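Peroxisomal acyl-coenzyme A oxidase 1 (Arabidopsis thaliana, PDB 1W07) oxidises long- and medium-chain acyl-CoAs to 2-trans-enoyl-CoAs with FAD as cofactor, passing electrons to oxygen to give hydrogen peroxide in peroxisomal beta-oxidation. Local coordinates at residues G3-R11 against L618-Y626; A295-Y306 against T388-C399. The protein carries 1 engineered substitution. All coordinates share one frame; numbering follows the deposited sequence.

In the fold
The segment 3-11 at the start of the chain meets residues 618-626 near its other end, so interaction 1 closes a loop of about 600 residues that takes in nearly the whole subunit. Well within that loop, interaction 2 joins helix 278-309 to helix 370-398 in the C-alpha1 domain, closing a much shorter loop that is mostly helical. The smaller loop is thus enclosed by the larger and the two do not cross. Their centres are about 17 Å apart, and they touch: Arg305 NH2 lies 3.0 Å from Gly619 O, a probable hydrogen bond. The N-terminal turn and the late 618-626 loop are tied there to helix 278-309 and, through it, to helix 370-398, whose C-terminal end reaches the FAD pocket.

Interaction 1 of 2, residues G3-R11 against L618-Y626; sequences GIDHLADER and LGRYDGNVY. With PT (platinum (II) ion), chain L.
Arg11 is held by Tyr621 in two ways at once. Its guanidinium lies flat on one face of the phenol ring, centres 3.7 Å apart and planes only 6° off parallel, a cation-pi stack with CZ over the ring face and NH2 nearer its rim. In the guanidinium plane it also reaches the backbone carbonyl of the same residue: Arg11 NH2 is 2.9 Å from Tyr621 O, on a lone pair, and Arg11 NH1 is 3.0 Å from that oxygen, tilted from the carbonyl plane. The ring can lie under the guanidinium because Tyr621 carries CG anti to its backbone N (chi1 177°).

One residue on, Asp622 O takes two bonds from His6, the backbone N at 2.9 Å and ring ND1 at 3.1 Å, arriving from opposite faces of the carbonyl plane. The other ring nitrogen, His6 NE2, binds a platinum ion at 2.4 Å; platinum is not the enzyme's cofactor and was probably introduced during crystallography. Leu7 CD1 packs against the same turn, 3.7 Å from Tyr621 O and against Gly623 CA.

Further out, Asx turns shape both backbones. Asp5 OD1 accepts from Leu7 N, and its carboxylate makes a salt bridge to Arg11; Asp622 OD1 accepts from Asn624 N at 2.8 Å while Arg620 grips both carboxylate oxygens side-on. A water links Asp5 OD2 to Tyr621 OH.

Arg11 NE is paired with Asp605 at the end of helix 600-605, and Leu7 rests on Ala308 of helix 278-309. The contact lies at the surface of the subunit and fastens the start of helix 8-12 and the loop leading into helix 625-635 onto those two helices.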
# COMPACT_ATOMS: atom_id res chain seq x y z
N GLY B 3 10.03 -16.29 -29.51
CA GLY B 3 9.31 -17.37 -28.86
C GLY B 3 10.11 -18.18 -27.87
O GLY B 3 9.76 -19.32 -27.58
N ILE B 4 11.19 -17.61 -27.34
CA ILE B 4 12.01 -18.31 -26.38
C ILE B 4 11.47 -18.16 -24.96
O ILE B 4 10.99 -17.09 -24.57
CB ILE B 4 13.47 -17.79 -26.42
CG1 ILE B 4 14.02 -17.84 -27.85
CG2 ILE B 4 14.34 -18.62 -25.48
CD1 ILE B 4 13.92 -19.20 -28.53
N ASP B 5 11.55 -19.23 -24.18
CA ASP B 5 11.10 -19.23 -22.79
C ASP B 5 12.29 -19.07 -21.85
O ASP B 5 12.98 -20.05 -21.55
CB ASP B 5 10.37 -20.53 -22.46
CG ASP B 5 9.88 -20.57 -21.03
OD1 ASP B 5 10.04 -19.55 -20.33
OD2 ASP B 5 9.34 -21.61 -20.61
N HIS B 6 12.54 -17.84 -21.39
CA HIS B 6 13.66 -17.57 -20.50
C HIS B 6 13.54 -18.20 -19.13
O HIS B 6 14.50 -18.21 -18.36
CB HIS B 6 13.85 -16.07 -20.32
CG HIS B 6 14.09 -15.36 -21.61
ND1 HIS B 6 13.10 -15.17 -22.55
CD2 HIS B 6 15.22 -14.83 -22.14
CE1 HIS B 6 13.61 -14.56 -23.60
NE2 HIS B 6 14.89 -14.34 -23.37
N LEU B 7 12.36 -18.73 -18.81
CA LEU B 7 12.15 -19.37 -17.52
C LEU B 7 12.09 -20.88 -17.69
O LEU B 7 11.70 -21.61 -16.78
CB LEU B 7 10.84 -18.84 -16.89
CG LEU B 7 10.90 -17.41 -16.33
CD1 LEU B 7 9.48 -16.83 -16.08
CD2 LEU B 7 11.74 -17.44 -15.04
N ALA B 8 12.51 -21.36 -18.87
CA ALA B 8 12.47 -22.79 -19.16
C ALA B 8 13.17 -23.63 -18.11
O ALA B 8 12.64 -24.66 -17.69
CB ALA B 8 13.06 -23.08 -20.53
N ASP B 9 14.36 -23.21 -17.70
CA ASP B 9 15.12 -23.94 -16.69
C ASP B 9 14.38 -23.95 -15.35
O ASP B 9 14.36 -24.96 -14.65
CB ASP B 9 16.51 -23.32 -16.52
CG ASP B 9 17.37 -24.07 -15.52
OD1 ASP B 9 17.50 -25.30 -15.69
OD2 ASP B 9 17.90 -23.45 -14.58
N GLU B 10 13.78 -22.82 -14.98
CA GLU B 10 13.04 -22.73 -13.72
C GLU B 10 11.90 -23.75 -13.73
O GLU B 10 11.66 -24.44 -12.74
CB GLU B 10 12.46 -21.32 -13.53
CG GLU B 10 13.49 -20.31 -13.06
CD GLU B 10 14.14 -20.71 -11.75
OE1 GLU B 10 13.42 -21.25 -10.88
OE2 GLU B 10 15.36 -20.50 -11.57
N ARG B 11 11.20 -23.83 -14.85
CA ARG B 11 10.09 -24.76 -14.97
C ARG B 11 10.57 -26.21 -14.92
O ARG B 11 9.81 -27.11 -14.53
CB ARG B 11 9.31 -24.47 -16.26
CG ARG B 11 8.79 -23.02 -16.32
CD ARG B 11 7.60 -22.80 -17.26
NE ARG B 11 6.88 -21.57 -16.87
CZ ARG B 11 7.07 -20.36 -17.39
NH1 ARG B 11 7.95 -20.17 -18.38
NH2 ARG B 11 6.42 -19.32 -16.88
N LEU B 618 6.64 -7.49 -16.35
CA LEU B 618 7.57 -8.15 -15.45
C LEU B 618 7.18 -9.60 -15.23
O LEU B 618 8.04 -10.46 -14.98
CB LEU B 618 7.62 -7.42 -14.10
CG LEU B 618 7.86 -5.91 -14.10
CD1 LEU B 618 8.08 -5.48 -12.66
CD2 LEU B 618 9.07 -5.51 -14.97
N GLY B 619 5.88 -9.86 -15.33
CA GLY B 619 5.37 -11.20 -15.09
C GLY B 619 5.04 -12.05 -16.29
O GLY B 619 4.34 -13.05 -16.17
N ARG B 620 5.54 -11.66 -17.46
CA ARG B 620 5.28 -12.40 -18.68
C ARG B 620 5.66 -13.85 -18.50
O ARG B 620 6.67 -14.18 -17.89
CB ARG B 620 6.11 -11.84 -19.85
CG ARG B 620 5.68 -10.50 -20.41
CD ARG B 620 6.67 -10.11 -21.52
NE ARG B 620 6.69 -11.09 -22.59
CZ ARG B 620 5.82 -11.11 -23.60
NH1 ARG B 620 4.88 -10.18 -23.69
NH2 ARG B 620 5.88 -12.08 -24.51
N TYR B 621 4.84 -14.73 -19.07
CA TYR B 621 5.08 -16.16 -19.02
C TYR B 621 6.49 -16.52 -19.51
O TYR B 621 7.19 -17.33 -18.88
CB TYR B 621 4.04 -16.89 -19.89
CG TYR B 621 4.24 -18.39 -19.96
CD1 TYR B 621 3.66 -19.23 -19.01
CD2 TYR B 621 5.04 -18.97 -20.94
CE1 TYR B 621 3.88 -20.61 -19.03
CE2 TYR B 621 5.26 -20.35 -20.98
CZ TYR B 621 4.68 -21.16 -20.02
OH TYR B 621 4.92 -22.52 -20.03
N ASP B 622 6.92 -15.93 -20.62
CA ASP B 622 8.23 -16.27 -21.17
C ASP B 622 9.43 -15.58 -20.55
O ASP B 622 10.57 -15.82 -20.97
CB ASP B 622 8.24 -16.04 -22.69
CG ASP B 622 8.01 -14.59 -23.07
OD1 ASP B 622 8.24 -13.70 -22.22
OD2 ASP B 622 7.63 -14.33 -24.24
N GLY B 623 9.19 -14.73 -19.55
CA GLY B 623 10.29 -14.04 -18.90
C GLY B 623 11.08 -13.07 -19.76
O GLY B 623 12.19 -12.70 -19.38
N ASN B 624 10.54 -12.66 -20.90
CA ASN B 624 11.22 -11.72 -21.80
C ASN B 624 10.90 -10.29 -21.34
O ASN B 624 10.29 -9.50 -22.05
CB ASN B 624 10.75 -11.98 -23.25
CG ASN B 624 11.63 -11.30 -24.29
OD1 ASN B 624 12.83 -11.17 -24.10
ND2 ASN B 624 11.03 -10.90 -25.40
N VAL B 625 11.34 -9.97 -20.13
CA VAL B 625 11.05 -8.69 -19.49
C VAL B 625 11.66 -7.41 -20.07
O VAL B 625 10.95 -6.50 -20.51
CB VAL B 625 11.43 -8.75 -17.97
CG1 VAL B 625 11.05 -7.45 -17.26
CG2 VAL B 625 10.72 -9.92 -17.31
N TYR B 626 12.98 -7.34 -20.06
CA TYR B 626 13.65 -6.13 -20.49
C TYR B 626 13.27 -5.65 -21.88
O TYR B 626 12.95 -4.48 -22.07
CB TYR B 626 15.16 -6.30 -20.33
CG TYR B 626 15.55 -6.58 -18.89
CD1 TYR B 626 16.47 -7.57 -18.57
CD2 TYR B 626 14.98 -5.86 -17.83
CE1 TYR B 626 16.81 -7.86 -17.25
CE2 TYR B 626 15.31 -6.13 -16.50
CZ TYR B 626 16.23 -7.14 -16.22
OH TYR B 626 16.55 -7.43 -14.91
PT PT L . 15.68 -14.23 -25.69
O HOH W 1 7.26 -23.00 -21.37

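Interaction 2 of 2, residues A295-Y306 against T388-C399; sequences ALSRAVCIATRY and TADGIEECRKLC. With FAD (flavin-adenine dinucleotide), chain C.
Cys395 packs between Ala299 and Ala303, the small residues that let two nearly parallel helices run side by side, with axes 8.8 Å apart and crossing at 15°. Cys395 SG is anti to the carbonyl carbon (chi1 -76°), which lays the sulfur alongside the backbone of the partner helix, 3.7 Å from Ala299 O, while Cys395 CB meets Ala303 CB at 3.8 Å.

Toward the N-terminal end, Ile392 runs CG1 past Ala299 CB and extends CD1 to Ala295 CB. Thr388 points its methyl across the interface: CG2, anti to the backbone N, lies 3.8 Å from Leu296 CB, while the hydroxyl turns back to bond Thr384 O in its own helix. Leu296, with CG swung away from its backbone N (chi1 -175°), has CD1 against the bare backbone of Gly391, 4.2 Å from its CA.

At the other end the Tyr306 ring leans on Cys399: Tyr306 CD2 is 3.6 Å from Cys399 SG, a sulfur-aromatic contact oblique to the ring. Tyr306 OH donates to a water at 2.5 Å, and this water donates in turn to Cys399 O and to FAD O1P.

The contact is thus almost wholly apolar, with no direct hydrogen bond between the helices. Polar chemistry enters at the cofactor end, where one bridging water couples Tyr306 and Cys399 to the FAD pyrophosphate. Leu398 O, hydrogen-bonded to Gln330, also touches the ribose at FAD C4B (3.3 Å).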
# COMPACT_ATOMS: atom_id res chain seq x y z
N ALA B 295 -6.95 -12.20 -6.77
CA ALA B 295 -6.07 -11.04 -6.81
C ALA B 295 -4.68 -11.33 -6.25
O ALA B 295 -3.67 -10.92 -6.84
CB ALA B 295 -6.71 -9.84 -6.05
N LEU B 296 -4.60 -12.04 -5.13
CA LEU B 296 -3.30 -12.31 -4.53
C LEU B 296 -2.43 -13.16 -5.43
O LEU B 296 -1.25 -12.85 -5.63
CB LEU B 296 -3.45 -12.98 -3.15
CG LEU B 296 -2.17 -13.22 -2.36
CD1 LEU B 296 -1.38 -11.92 -2.23
CD2 LEU B 296 -2.50 -13.78 -0.97
N SER B 297 -3.00 -14.22 -5.99
CA SER B 297 -2.27 -15.11 -6.89
C SER B 297 -1.76 -14.34 -8.11
O SER B 297 -0.69 -14.66 -8.63
CB SER B 297 -3.17 -16.25 -7.38
OG SER B 297 -4.29 -15.78 -8.12
N ARG B 298 -2.49 -13.33 -8.58
CA ARG B 298 -2.03 -12.59 -9.76
C ARG B 298 -0.75 -11.85 -9.38
O ARG B 298 0.25 -11.93 -10.11
CB ARG B 298 -3.07 -11.57 -10.24
CG ARG B 298 -4.33 -12.18 -10.86
CD ARG B 298 -5.41 -11.11 -11.11
NE ARG B 298 -5.02 -10.17 -12.16
CZ ARG B 298 -5.83 -9.27 -12.70
NH1 ARG B 298 -7.09 -9.15 -12.29
NH2 ARG B 298 -5.40 -8.50 -13.70
N ALA B 299 -0.78 -11.14 -8.25
CA ALA B 299 0.37 -10.38 -7.80
C ALA B 299 1.57 -11.29 -7.54
O ALA B 299 2.68 -10.99 -7.97
CB ALA B 299 0.01 -9.58 -6.52
N VAL B 300 1.35 -12.40 -6.84
CA VAL B 300 2.42 -13.36 -6.53
C VAL B 300 3.01 -13.98 -7.82
O VAL B 300 4.22 -14.22 -7.90
CB VAL B 300 1.88 -14.50 -5.62
CG1 VAL B 300 2.89 -15.67 -5.54
CG2 VAL B 300 1.59 -13.93 -4.22
N CYS B 301 2.17 -14.23 -8.82
CA CYS B 301 2.64 -14.80 -10.08
C CYS B 301 3.63 -13.81 -10.71
O CYS B 301 4.70 -14.19 -11.17
CB CYS B 301 1.46 -15.03 -11.01
SG CYS B 301 1.84 -15.67 -12.67
N ILE B 302 3.27 -12.53 -10.70
CA ILE B 302 4.12 -11.50 -11.28
C ILE B 302 5.45 -11.37 -10.54
O ILE B 302 6.52 -11.40 -11.14
CB ILE B 302 3.39 -10.13 -11.31
CG1 ILE B 302 2.14 -10.24 -12.20
CG2 ILE B 302 4.32 -9.04 -11.83
CD1 ILE B 302 1.17 -9.03 -12.14
N ALA B 303 5.37 -11.23 -9.22
CA ALA B 303 6.58 -11.07 -8.43
C ALA B 303 7.45 -12.32 -8.47
O ALA B 303 8.68 -12.20 -8.52
CB ALA B 303 6.22 -10.69 -6.98
N THR B 304 6.83 -13.50 -8.49
CA THR B 304 7.61 -14.75 -8.53
C THR B 304 8.38 -14.87 -9.85
O THR B 304 9.58 -15.14 -9.85
CB THR B 304 6.71 -16.02 -8.31
OG1 THR B 304 6.10 -15.95 -7.02
CG2 THR B 304 7.54 -17.29 -8.38
N ARG B 305 7.71 -14.65 -10.98
CA ARG B 305 8.40 -14.75 -12.26
C ARG B 305 9.48 -13.67 -12.37
O ARG B 305 10.62 -13.97 -12.73
CB ARG B 305 7.40 -14.63 -13.41
CG ARG B 305 6.45 -15.83 -13.52
CD ARG B 305 5.45 -15.64 -14.65
NE ARG B 305 4.65 -16.83 -14.87
CZ ARG B 305 3.52 -16.86 -15.57
NH1 ARG B 305 2.86 -18.00 -15.71
NH2 ARG B 305 3.06 -15.76 -16.12
N TYR B 306 9.14 -12.43 -12.05
CA TYR B 306 10.17 -11.39 -12.13
C TYR B 306 11.34 -11.67 -11.19
O TYR B 306 12.48 -11.32 -11.51
CB TYR B 306 9.58 -10.03 -11.82
CG TYR B 306 10.59 -8.92 -11.98
CD1 TYR B 306 11.07 -8.57 -13.25
CD2 TYR B 306 11.09 -8.23 -10.88
CE1 TYR B 306 12.01 -7.56 -13.40
CE2 TYR B 306 12.03 -7.22 -11.02
CZ TYR B 306 12.49 -6.89 -12.28
OH TYR B 306 13.42 -5.88 -12.42
N THR B 388 -4.52 -9.68 1.53
CA THR B 388 -4.35 -9.60 0.07
C THR B 388 -3.91 -8.23 -0.39
O THR B 388 -2.97 -8.11 -1.19
CB THR B 388 -5.64 -10.04 -0.65
OG1 THR B 388 -5.92 -11.40 -0.31
CG2 THR B 388 -5.50 -9.92 -2.19
N ALA B 389 -4.58 -7.19 0.11
CA ALA B 389 -4.24 -5.82 -0.25
C ALA B 389 -2.78 -5.53 0.10
O ALA B 389 -2.02 -5.03 -0.73
CB ALA B 389 -5.18 -4.85 0.49
N ASP B 390 -2.39 -5.85 1.33
CA ASP B 390 -1.00 -5.61 1.71
C ASP B 390 -0.07 -6.48 0.85
O ASP B 390 0.99 -6.02 0.43
CB ASP B 390 -0.78 -5.94 3.19
CG ASP B 390 -1.52 -5.00 4.13
OD1 ASP B 390 -1.88 -3.85 3.74
OD2 ASP B 390 -1.72 -5.41 5.29
N GLY B 391 -0.47 -7.73 0.60
CA GLY B 391 0.35 -8.63 -0.20
C GLY B 391 0.61 -8.16 -1.62
O GLY B 391 1.70 -8.38 -2.17
N ILE B 392 -0.39 -7.52 -2.22
CA ILE B 392 -0.26 -7.02 -3.58
C ILE B 392 0.75 -5.88 -3.63
O ILE B 392 1.57 -5.84 -4.54
CB ILE B 392 -1.61 -6.49 -4.13
CG1 ILE B 392 -2.59 -7.64 -4.29
CG2 ILE B 392 -1.38 -5.75 -5.48
CD1 ILE B 392 -4.00 -7.18 -4.60
N GLU B 393 0.68 -4.96 -2.66
CA GLU B 393 1.62 -3.85 -2.63
C GLU B 393 3.03 -4.36 -2.33
O GLU B 393 4.02 -3.83 -2.84
CB GLU B 393 1.20 -2.78 -1.60
CG GLU B 393 2.31 -1.78 -1.24
CD GLU B 393 2.92 -1.05 -2.45
OE1 GLU B 393 4.00 -0.43 -2.30
OE2 GLU B 393 2.31 -1.06 -3.54
N GLU B 394 3.13 -5.40 -1.51
CA GLU B 394 4.43 -5.97 -1.18
C GLU B 394 5.03 -6.64 -2.41
O GLU B 394 6.26 -6.64 -2.60
CB GLU B 394 4.28 -6.99 -0.06
CG GLU B 394 5.57 -7.69 0.34
CD GLU B 394 6.63 -6.77 0.98
OE1 GLU B 394 7.74 -7.28 1.24
OE2 GLU B 394 6.38 -5.57 1.22
N CYS B 395 4.19 -7.20 -3.27
CA CYS B 395 4.70 -7.83 -4.48
C CYS B 395 5.26 -6.75 -5.38
O CYS B 395 6.21 -6.99 -6.13
CB CYS B 395 3.61 -8.61 -5.20
SG CYS B 395 3.19 -10.19 -4.43
N ARG B 396 4.68 -5.55 -5.31
CA ARG B 396 5.18 -4.47 -6.15
C ARG B 396 6.58 -4.09 -5.68
O ARG B 396 7.49 -3.93 -6.49
CB ARG B 396 4.23 -3.27 -6.11
CG ARG B 396 4.55 -2.19 -7.15
CD ARG B 396 3.76 -0.93 -6.87
NE ARG B 396 4.17 -0.37 -5.59
CZ ARG B 396 5.36 0.19 -5.37
NH1 ARG B 396 6.26 0.29 -6.34
NH2 ARG B 396 5.66 0.60 -4.15
N LYS B 397 6.78 -3.97 -4.36
CA LYS B 397 8.08 -3.62 -3.81
C LYS B 397 9.11 -4.72 -4.12
O LYS B 397 10.30 -4.45 -4.27
CB LYS B 397 8.00 -3.42 -2.29
CG LYS B 397 7.18 -2.20 -1.86
CD LYS B 397 7.57 -1.78 -0.44
CE LYS B 397 6.83 -0.51 -0.01
NZ LYS B 397 5.37 -0.74 0.20
N LEU B 398 8.64 -5.96 -4.20
CA LEU B 398 9.52 -7.08 -4.50
C LEU B 398 10.10 -6.97 -5.91
O LEU B 398 11.11 -7.61 -6.23
CB LEU B 398 8.76 -8.40 -4.34
CG LEU B 398 8.54 -8.81 -2.87
CD1 LEU B 398 7.53 -9.94 -2.79
CD2 LEU B 398 9.86 -9.22 -2.26
N CYS B 399 9.47 -6.15 -6.76
CA CYS B 399 9.94 -5.97 -8.13
C CYS B 399 10.84 -4.73 -8.25
O CYS B 399 11.14 -4.27 -9.35
CB CYS B 399 8.75 -5.85 -9.09
SG CYS B 399 7.90 -7.36 -9.43
PA FAD C . 16.84 -4.48 -7.14
O1A FAD C . 18.08 -4.08 -6.43
O2A FAD C . 16.96 -5.18 -8.44
O5B FAD C . 15.93 -5.35 -6.14
C5B FAD C . 14.77 -6.05 -6.59
C4B FAD C . 14.32 -7.05 -5.52
O4B FAD C . 15.47 -7.86 -5.21
C3B FAD C . 13.94 -6.33 -4.23
O3B FAD C . 13.03 -7.14 -3.48
C2B FAD C . 15.29 -6.22 -3.52
O2B FAD C . 15.08 -6.16 -2.10
C1B FAD C . 15.85 -7.61 -3.85
N9A FAD C . 17.32 -7.63 -3.71
C8A FAD C . 18.19 -7.10 -4.57
N7A FAD C . 19.44 -7.32 -4.15
C5A FAD C . 19.36 -8.02 -3.02
C6A FAD C . 20.31 -8.54 -2.15
N6A FAD C . 21.61 -8.40 -2.41
N1A FAD C . 19.88 -9.24 -1.02
C2A FAD C . 18.50 -9.42 -0.80
N3A FAD C . 17.63 -8.91 -1.65
C4A FAD C . 18.01 -8.22 -2.74
N1 FAD C . 18.30 6.26 -10.92
C2 FAD C . 19.19 7.22 -11.43
O2 FAD C . 20.30 6.88 -11.81
N3 FAD C . 18.77 8.55 -11.53
C4 FAD C . 17.47 8.92 -11.14
O4 FAD C . 17.12 10.09 -11.24
C4X FAD C . 16.60 7.96 -10.65
N5 FAD C . 15.28 8.31 -10.32
C5X FAD C . 14.38 7.34 -9.85
C6 FAD C . 13.04 7.67 -9.65
C7 FAD C . 12.12 6.67 -9.34
C7M FAD C . 10.64 7.05 -9.18
C8 FAD C . 12.54 5.35 -9.20
C8M FAD C . 11.54 4.22 -8.90
C9 FAD C . 13.88 5.03 -9.38
C9A FAD C . 14.81 6.02 -9.70
N10 FAD C . 16.14 5.69 -9.98
C10 FAD C . 17.01 6.64 -10.53
C1' FAD C . 16.63 4.30 -9.77
C2' FAD C . 16.82 4.07 -8.27
O2' FAD C . 17.65 5.10 -7.73
C3' FAD C . 17.43 2.71 -7.91
O3' FAD C . 18.68 2.54 -8.58
C4' FAD C . 16.51 1.54 -8.27
O4' FAD C . 15.15 1.83 -7.95
C5' FAD C . 16.95 0.29 -7.51
O5' FAD C . 15.95 -0.73 -7.65
P FAD C . 16.25 -2.07 -8.47
O1P FAD C . 15.25 -2.15 -9.56
O2P FAD C . 17.69 -2.12 -8.82
O3P FAD C . 15.91 -3.18 -7.36
O HOH W 2 13.76 -4.08 -10.65